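Local coordinates for protein nucleoporin NUP170 (Chaetomium thermophilum, PDB 5HAX) that is a large scaffold nucleoporin, probably helping to build the inner ring of the nuclear pore complex, at residues Leu241-Ser246 with Ile251-Met256; His308-Thr313 with Arg318-Ala323. All blocks are in the same frame, centred on the assembly; numbering follows the deposited sequence.

Contact 1: residues Leu241-Ser246 with Ile251-Met256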
ATOM      1  N   LEU A 241      -2.909  -6.835  17.563  1.00 39.25           N
ATOM      2  CA  LEU A 241      -3.188  -5.719  18.451  1.00 43.55           C
ATOM      3  C   LEU A 241      -4.418  -4.948  17.990  1.00 40.15           C
ATOM      4  O   LEU A 241      -4.800  -4.969  16.816  1.00 36.38           O
ATOM      5  CB  LEU A 241      -1.991  -4.766  18.536  1.00 38.92           C
ATOM      6  CG  LEU A 241      -0.703  -5.332  19.137  1.00 36.48           C
ATOM      7  CD1 LEU A 241       0.382  -4.268  19.132  1.00 45.00           C
ATOM      8  CD2 LEU A 241      -0.938  -5.854  20.550  1.00 40.50           C
ATOM      9  N   LEU A 242      -5.034  -4.270  18.957  1.00 46.36           N
ATOM     10  CA  LEU A 242      -6.146  -3.357  18.739  1.00 40.58           C
ATOM     11  C   LEU A 242      -5.865  -2.096  19.541  1.00 45.79           C
ATOM     12  O   LEU A 242      -5.509  -2.184  20.721  1.00 42.95           O
ATOM     13  CB  LEU A 242      -7.470  -3.998  19.173  1.00 44.44           C
ATOM     14  CG  LEU A 242      -8.753  -3.176  19.042  1.00 49.64           C
ATOM     15  CD1 LEU A 242      -9.114  -2.953  17.585  1.00 52.76           C
ATOM     16  CD2 LEU A 242      -9.890  -3.873  19.771  1.00 54.14           C
ATOM     17  N   TYR A 243      -6.006  -0.933  18.904  1.00 37.66           N
ATOM     18  CA  TYR A 243      -5.764   0.356  19.541  1.00 36.07           C
ATOM     19  C   TYR A 243      -7.056   1.160  19.603  1.00 39.33           C
ATOM     20  O   TYR A 243      -7.860   1.125  18.665  1.00 42.35           O
ATOM     21  CB  TYR A 243      -4.719   1.180  18.782  1.00 39.34           C
ATOM     22  CG  TYR A 243      -3.379   0.514  18.572  1.00 37.49           C
ATOM     23  CD1 TYR A 243      -2.402   0.550  19.555  1.00 35.26           C
ATOM     24  CD2 TYR A 243      -3.083  -0.125  17.374  1.00 38.35           C
ATOM     25  CE1 TYR A 243      -1.169  -0.048  19.360  1.00 38.02           C
ATOM     26  CE2 TYR A 243      -1.854  -0.726  17.167  1.00 37.43           C
ATOM     27  CZ  TYR A 243      -0.900  -0.682  18.164  1.00 38.80           C
ATOM     28  OH  TYR A 243       0.327  -1.274  17.967  1.00 38.34           O
ATOM     29  N   SER A 244      -7.245   1.894  20.699  1.00 35.49           N
ATOM     30  CA  SER A 244      -8.316   2.875  20.809  1.00 34.75           C
ATOM     31  C   SER A 244      -7.729   4.242  21.137  1.00 33.55           C
ATOM     32  O   SER A 244      -6.732   4.346  21.863  1.00 36.54           O
ATOM     33  CB  SER A 244      -9.344   2.485  21.881  1.00 37.10           C
ATOM     34  OG  SER A 244      -8.886   2.801  23.185  1.00 39.43           O
ATOM     35  N   LEU A 245      -8.353   5.281  20.591  1.00 36.96           N
ATOM     36  CA  LEU A 245      -8.036   6.668  20.900  1.00 38.40           C
ATOM     37  C   LEU A 245      -9.243   7.298  21.578  1.00 41.77           C
ATOM     38  O   LEU A 245     -10.369   7.160  21.091  1.00 38.21           O
ATOM     39  CB  LEU A 245      -7.675   7.442  19.630  1.00 37.61           C
ATOM     40  CG  LEU A 245      -7.322   8.922  19.802  1.00 35.53           C
ATOM     41  CD1 LEU A 245      -6.051   9.079  20.620  1.00 38.54           C
ATOM     42  CD2 LEU A 245      -7.173   9.598  18.445  1.00 33.92           C
ATOM     43  N   SER A 246      -9.011   7.975  22.699  1.00 34.58           N
ATOM     44  CA  SER A 246     -10.089   8.587  23.461  1.00 35.50           C
ATOM     45  C   SER A 246     -10.151  10.089  23.194  1.00 36.70           C
ATOM     46  O   SER A 246      -9.268  10.678  22.568  1.00 35.17           O
ATOM     47  CB  SER A 246      -9.914   8.323  24.959  1.00 37.76           C
ATOM     48  OG  SER A 246      -9.140   9.339  25.574  1.00 38.13           O
ATOM     49  N   ILE A 251      -4.236   6.772  24.648  1.00 35.81           N
ATOM     50  CA  ILE A 251      -4.018   5.662  23.725  1.00 37.34           C
ATOM     51  C   ILE A 251      -4.011   4.375  24.538  1.00 41.51           C
ATOM     52  O   ILE A 251      -3.177   4.206  25.437  1.00 40.80           O
ATOM     53  CB  ILE A 251      -2.701   5.816  22.949  1.00 38.69           C
ATOM     54  CG1 ILE A 251      -2.689   7.126  22.156  1.00 36.67           C
ATOM     55  CG2 ILE A 251      -2.488   4.622  22.023  1.00 41.09           C
ATOM     56  CD1 ILE A 251      -1.351   7.434  21.510  1.00 35.49           C
ATOM     57  N   ARG A 252      -4.926   3.466  24.215  1.00 34.46           N
ATOM     58  CA  ARG A 252      -5.005   2.163  24.858  1.00 34.46           C
ATOM     59  C   ARG A 252      -4.664   1.076  23.847  1.00 40.49           C
ATOM     60  O   ARG A 252      -5.118   1.122  22.700  1.00 36.23           O
ATOM     61  CB  ARG A 252      -6.401   1.925  25.440  1.00 34.07           C
ATOM     62  CG  ARG A 252      -6.742   2.843  26.608  1.00 39.43           C
ATOM     63  CD  ARG A 252      -8.181   2.656  27.069  1.00 41.68           C
ATOM     64  NE  ARG A 252      -8.456   3.351  28.326  1.00 41.65           N
ATOM     65  CZ  ARG A 252      -8.802   4.633  28.423  1.00 48.30           C
ATOM     66  NH1 ARG A 252      -8.913   5.386  27.337  1.00 40.90           N
ATOM     67  NH2 ARG A 252      -9.035   5.166  29.616  1.00 48.95           N
ATOM     68  N   THR A 253      -3.850   0.112  24.274  1.00 38.88           N
ATOM     69  CA  THR A 253      -3.432  -1.010  23.441  1.00 44.59           C
ATOM     70  C   THR A 253      -4.001  -2.297  24.020  1.00 44.82           C
ATOM     71  O   THR A 253      -3.867  -2.552  25.221  1.00 40.93           O
ATOM     72  CB  THR A 253      -1.905  -1.106  23.359  1.00 43.32           C
ATOM     73  OG1 THR A 253      -1.369   0.132  22.876  1.00 43.39           O
ATOM     74  CG2 THR A 253      -1.473  -2.245  22.429  1.00 42.58           C
ATOM     75  N   TYR A 254      -4.633  -3.095  23.164  1.00 39.99           N
ATOM     76  CA  TYR A 254      -5.209  -4.380  23.538  1.00 41.33           C
ATOM     77  C   TYR A 254      -4.564  -5.474  22.700  1.00 43.50           C
ATOM     78  O   TYR A 254      -4.271  -5.267  21.518  1.00 45.43           O
ATOM     79  CB  TYR A 254      -6.729  -4.393  23.328  1.00 39.99           C
ATOM     80  CG  TYR A 254      -7.480  -3.333  24.100  1.00 46.38           C
ATOM     81  CD1 TYR A 254      -7.507  -2.017  23.663  1.00 42.46           C
ATOM     82  CD2 TYR A 254      -8.174  -3.653  25.258  1.00 45.80           C
ATOM     83  CE1 TYR A 254      -8.196  -1.045  24.364  1.00 44.03           C
ATOM     84  CE2 TYR A 254      -8.868  -2.688  25.966  1.00 43.80           C
ATOM     85  CZ  TYR A 254      -8.877  -1.386  25.514  1.00 42.10           C
ATOM     86  OH  TYR A 254      -9.565  -0.422  26.212  1.00 43.85           O
ATOM     87  N   HIS A 255      -4.349  -6.639  23.309  1.00 43.86           N
ATOM     88  CA  HIS A 255      -3.721  -7.773  22.642  1.00 42.64           C
ATOM     89  C   HIS A 255      -4.713  -8.923  22.558  1.00 45.51           C
ATOM     90  O   HIS A 255      -5.397  -9.232  23.540  1.00 43.13           O
ATOM     91  CB  HIS A 255      -2.457  -8.218  23.380  1.00 49.83           C
ATOM     92  CG  HIS A 255      -1.789  -9.408  22.764  1.00 52.08           C
ATOM     93  ND1 HIS A 255      -1.732 -10.635  23.388  1.00 57.97           N
ATOM     94  CD2 HIS A 255      -1.155  -9.559  21.576  1.00 52.62           C
ATOM     95  CE1 HIS A 255      -1.088 -11.490  22.613  1.00 55.32           C
ATOM     96  NE2 HIS A 255      -0.729 -10.863  21.507  1.00 54.56           N
ATOM     97  N   MET A 256      -4.786  -9.551  21.384  1.00 47.94           N
ATOM     98  CA  MET A 256      -5.660 -10.702  21.163  1.00 50.57           C
ATOM     99  C   MET A 256      -4.860 -11.968  21.456  1.00 54.45           C
ATOM    100  O   MET A 256      -4.295 -12.611  20.569  1.00 56.52           O
ATOM    101  CB  MET A 256      -6.209 -10.689  19.741  1.00 50.43           C
ATOM    102  CG  MET A 256      -7.098  -9.495  19.442  1.00 51.16           C
ATOM    103  SD  MET A 256      -7.496  -9.345  17.691  1.00 53.23           S
ATOM    104  CE  MET A 256      -6.977  -7.660  17.376  1.00 50.81           C
TER
HETATM  105  O   HOH W   1      -8.281   5.134  24.484  1.00 34.89           O
HETATM  106  O   HOH W   2     -10.859   1.814  24.894  1.00 38.93           O
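Strands 241-246 and 251-255 are the two middle strands of a four-stranded antiparallel sheet, one blade of the beta-propeller to which the Nup133-like N-terminal region belongs. Two hydrogen-bonded pairs, Leu242 with Tyr254 and Ser244 with Arg252, join the hairpin. Each is closed by two backbone bonds, among them Tyr254 N to Leu242 O at 2.8 Å and Arg252 N to Ser244 O at 3.1 Å. On the face of Leu241, Tyr243 and Leu245, the Tyr243 ring and the Thr253 side chain extend together from the sheet, with Thr253 OG1 at the ring edge 3.5 Å from Tyr243 CD1. Next to them Leu241 CD2 meets the edge of the His255 imidazole, 3.9 Å from its CD2. The face of Leu242, Ser244, Arg252 and Tyr254 is more polar toward the Ser244 end. With chi1 at 80°, Ser244 OG lies between its own backbone N and carbonyl carbon and reaches Arg252 CB at 3.5 Å. Two waters converge on this hydroxyl: one, 2.7 Å from Ser244 OG, also accepts a bond from Arg252 NH1, and the other links it to Tyr254 OH, 2.9 Å from that water. The Arg252 chain, extended from CG to NE, carries its guanidinium to salt bridges with Glu228 and Glu267, and Glu228 also binds Ser246 OG. One face thus packs mainly through apolar side chains and ring edges, while at the Ser244 end of the other a buried arginine is met by two carboxylates and a water, which would probably keep it charged and limit its rotation.

Contact 2: residues His308-Thr313 with Arg318-Ala323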
ATOM      1  N   HIS A 308       5.407   1.106  16.444  1.00 36.58           N
ATOM      2  CA  HIS A 308       4.113   0.448  16.329  1.00 34.25           C
ATOM      3  C   HIS A 308       3.005   1.354  15.814  1.00 40.76           C
ATOM      4  O   HIS A 308       2.031   0.854  15.242  1.00 38.61           O
ATOM      5  CB  HIS A 308       3.672  -0.094  17.695  1.00 40.63           C
ATOM      6  CG  HIS A 308       4.303  -1.399  18.073  1.00 39.41           C
ATOM      7  ND1 HIS A 308       5.667  -1.594  18.085  1.00 38.40           N
ATOM      8  CD2 HIS A 308       3.752  -2.569  18.476  1.00 38.62           C
ATOM      9  CE1 HIS A 308       5.929  -2.832  18.468  1.00 43.19           C
ATOM     10  NE2 HIS A 308       4.784  -3.443  18.714  1.00 42.50           N
ATOM     11  N   LEU A 309       3.114   2.668  16.006  1.00 42.72           N
ATOM     12  CA  LEU A 309       1.939   3.523  15.917  1.00 37.80           C
ATOM     13  C   LEU A 309       2.347   4.948  15.579  1.00 39.54           C
ATOM     14  O   LEU A 309       3.345   5.454  16.100  1.00 37.78           O
ATOM     15  CB  LEU A 309       1.174   3.492  17.246  1.00 36.91           C
ATOM     16  CG  LEU A 309      -0.230   4.082  17.287  1.00 42.05           C
ATOM     17  CD1 LEU A 309      -1.182   3.238  16.458  1.00 42.43           C
ATOM     18  CD2 LEU A 309      -0.698   4.179  18.730  1.00 41.41           C
ATOM     19  N   MET A 310       1.565   5.587  14.712  1.00 38.37           N
ATOM     20  CA  MET A 310       1.657   7.020  14.469  1.00 38.12           C
ATOM     21  C   MET A 310       0.446   7.708  15.083  1.00 38.96           C
ATOM     22  O   MET A 310      -0.681   7.216  14.974  1.00 36.70           O
ATOM     23  CB  MET A 310       1.721   7.341  12.972  1.00 36.57           C
ATOM     24  CG  MET A 310       2.100   8.791  12.683  1.00 38.88           C
ATOM     25  SD  MET A 310       1.756   9.317  10.993  1.00 47.01           S
ATOM     26  CE  MET A 310      -0.029   9.475  11.044  1.00 45.87           C
ATOM     27  N   ALA A 311       0.685   8.846  15.727  1.00 34.90           N
ATOM     28  CA  ALA A 311      -0.369   9.659  16.318  1.00 35.49           C
ATOM     29  C   ALA A 311      -0.248  11.073  15.775  1.00 36.70           C
ATOM     30  O   ALA A 311       0.848  11.642  15.758  1.00 38.22           O
ATOM     31  CB  ALA A 311      -0.283   9.659  17.847  1.00 39.20           C
ATOM     32  N   LEU A 312      -1.367  11.628  15.320  1.00 31.68           N
ATOM     33  CA  LEU A 312      -1.408  12.956  14.721  1.00 34.71           C
ATOM     34  C   LEU A 312      -2.050  13.934  15.695  1.00 34.47           C
ATOM     35  O   LEU A 312      -3.154  13.687  16.190  1.00 39.73           O
ATOM     36  CB  LEU A 312      -2.189  12.937  13.405  1.00 32.40           C
ATOM     37  CG  LEU A 312      -2.271  14.282  12.675  1.00 43.96           C
ATOM     38  CD1 LEU A 312      -0.897  14.710  12.183  1.00 35.05           C
ATOM     39  CD2 LEU A 312      -3.255  14.205  11.523  1.00 43.86           C
ATOM     40  N   THR A 313      -1.359  15.039  15.963  1.00 37.60           N
ATOM     41  CA  THR A 313      -1.892  16.107  16.793  1.00 36.83           C
ATOM     42  C   THR A 313      -2.689  17.088  15.940  1.00 41.83           C
ATOM     43  O   THR A 313      -2.561  17.132  14.715  1.00 38.69           O
ATOM     44  CB  THR A 313      -0.769  16.861  17.509  1.00 33.51           C
ATOM     45  OG1 THR A 313       0.008  17.592  16.553  1.00 34.89           O
ATOM     46  CG2 THR A 313       0.133  15.908  18.278  1.00 32.26           C
ATOM     47  N   ARG A 318       3.336  14.612  13.736  1.00 38.79           N
ATOM     48  CA  ARG A 318       3.222  13.161  13.657  1.00 35.55           C
ATOM     49  C   ARG A 318       4.105  12.562  14.745  1.00 39.16           C
ATOM     50  O   ARG A 318       5.335  12.667  14.685  1.00 38.07           O
ATOM     51  CB  ARG A 318       3.619  12.656  12.271  1.00 36.72           C
ATOM     52  CG  ARG A 318       2.514  12.776  11.232  1.00 42.23           C
ATOM     53  CD  ARG A 318       3.024  12.462   9.832  1.00 37.66           C
ATOM     54  NE  ARG A 318       3.681  13.612   9.219  1.00 32.13           N
ATOM     55  CZ  ARG A 318       4.403  13.558   8.104  1.00 36.36           C
ATOM     56  NH1 ARG A 318       4.953  14.662   7.618  1.00 37.31           N
ATOM     57  NH2 ARG A 318       4.575  12.403   7.472  1.00 37.12           N
ATOM     58  N   LEU A 319       3.473  11.941  15.740  1.00 36.19           N
ATOM     59  CA  LEU A 319       4.163  11.296  16.849  1.00 36.92           C
ATOM     60  C   LEU A 319       4.298   9.810  16.540  1.00 43.23           C
ATOM     61  O   LEU A 319       3.291   9.122  16.352  1.00 38.34           O
ATOM     62  CB  LEU A 319       3.397  11.496  18.158  1.00 36.83           C
ATOM     63  CG  LEU A 319       2.833  12.891  18.438  1.00 36.70           C
ATOM     64  CD1 LEU A 319       2.037  12.884  19.738  1.00 43.10           C
ATOM     65  CD2 LEU A 319       3.943  13.925  18.493  1.00 39.67           C
ATOM     66  N   PHE A 320       5.533   9.319  16.502  1.00 37.42           N
ATOM     67  CA  PHE A 320       5.811   7.914  16.220  1.00 39.94           C
ATOM     68  C   PHE A 320       6.207   7.216  17.515  1.00 39.38           C
ATOM     69  O   PHE A 320       7.216   7.572  18.135  1.00 38.61           O
ATOM     70  CB  PHE A 320       6.908   7.782  15.166  1.00 34.61           C
ATOM     71  CG  PHE A 320       6.463   8.185  13.793  1.00 39.00           C
ATOM     72  CD1 PHE A 320       5.966   7.241  12.908  1.00 44.27           C
ATOM     73  CD2 PHE A 320       6.518   9.510  13.394  1.00 36.78           C
ATOM     74  CE1 PHE A 320       5.545   7.608  11.646  1.00 38.17           C
ATOM     75  CE2 PHE A 320       6.098   9.885  12.132  1.00 36.37           C
ATOM     76  CZ  PHE A 320       5.609   8.932  11.257  1.00 38.94           C
ATOM     77  N   LEU A 321       5.414   6.224  17.914  1.00 38.35           N
ATOM     78  CA  LEU A 321       5.581   5.549  19.192  1.00 37.41           C
ATOM     79  C   LEU A 321       6.052   4.120  18.987  1.00 41.16           C
ATOM     80  O   LEU A 321       5.528   3.392  18.137  1.00 40.96           O
ATOM     81  CB  LEU A 321       4.275   5.532  19.988  1.00 41.01           C
ATOM     82  CG  LEU A 321       3.720   6.910  20.344  1.00 43.51           C
ATOM     83  CD1 LEU A 321       2.555   7.243  19.433  1.00 42.24           C
ATOM     84  CD2 LEU A 321       3.310   6.967  21.807  1.00 42.75           C
ATOM     85  N   SER A 322       7.038   3.729  19.785  1.00 37.25           N
ATOM     86  CA  SER A 322       7.463   2.346  19.880  1.00 41.28           C
ATOM     87  C   SER A 322       6.669   1.635  20.968  1.00 40.97           C
ATOM     88  O   SER A 322       6.028   2.260  21.815  1.00 39.79           O
ATOM     89  CB  SER A 322       8.956   2.259  20.192  1.00 46.74           C
ATOM     90  OG  SER A 322       9.223   2.783  21.482  1.00 48.64           O
ATOM     91  N   ALA A 323       6.718   0.308  20.928  1.00 43.14           N
ATOM     92  CA  ALA A 323       6.175  -0.523  21.988  1.00 45.10           C
ATOM     93  C   ALA A 323       7.090  -1.725  22.152  1.00 50.19           C
ATOM     94  O   ALA A 323       7.641  -2.228  21.170  1.00 44.07           O
ATOM     95  CB  ALA A 323       4.743  -0.975  21.684  1.00 42.48           C
TER
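Ala323 CB sits squarely over one face of the His308 imidazole, 3.6 Å from the ring centroid and only 7° off its normal, a CH-pi contact. His308 CG stands anti to the carbonyl carbon (chi1 -80°), which brings the ring across to the partner strand, and ND1 is hydrogen-bonded to Lys306 O. Replacing the imidazole by an alanine methyl is likely to leave the Ala323 methyl without the ring it covers and Lys306 O without its partner. Farther along, Met310 runs alongside Phe320: Met310 CG rides over the ring, 3.9 Å from the Phe320 centroid and displaced toward the rim, while SD approaches obliquely in a Met-aromatic contact. Met310 SD also touches Arg318 CG at 3.5 Å, where the methionine passes at a slant over the aliphatic part of an arginine whose guanidinium pairs with Glu427. On the reverse side, Ala311 CB packs against Leu321 CD1 at 4.1 Å, and the Thr313 side chain crosses that of Leu319 at about a right angle, CG2 meeting Leu319 CD1. Ala311 and Leu319 form a doubly hydrogen-bonded backbone pair. At the His308 end, Leu321 O takes a bond of 2.8 Å from His308 N and a weak one from Leu309 N, the signature of a classic beta bulge in an antiparallel hairpin.

Overall arrangement
Contacts 1 and 2 are hairpins of two sheets of the same beta-propeller, in series along the chain, each supplying two neighbouring inner strands of its own sheet, and both are buried. Their centres lie about 13 Å apart and the sheets touch directly: Tyr243 OH packs on His308 CB at 3.6 Å, and Ile251 CG2 on Leu309 CD2 at 3.8 Å. The face of contact 1 bearing Leu241 and Tyr243 therefore meets the start of strand 307-313. Chemistry separates them. Contact 1 has a regular register and a water-bridged polar face; contact 2 is bulged at its beginning and relies more on methyl, sulfur and ring packing. Each nevertheless holds an arginine paired with glutamate from outside its hairpin.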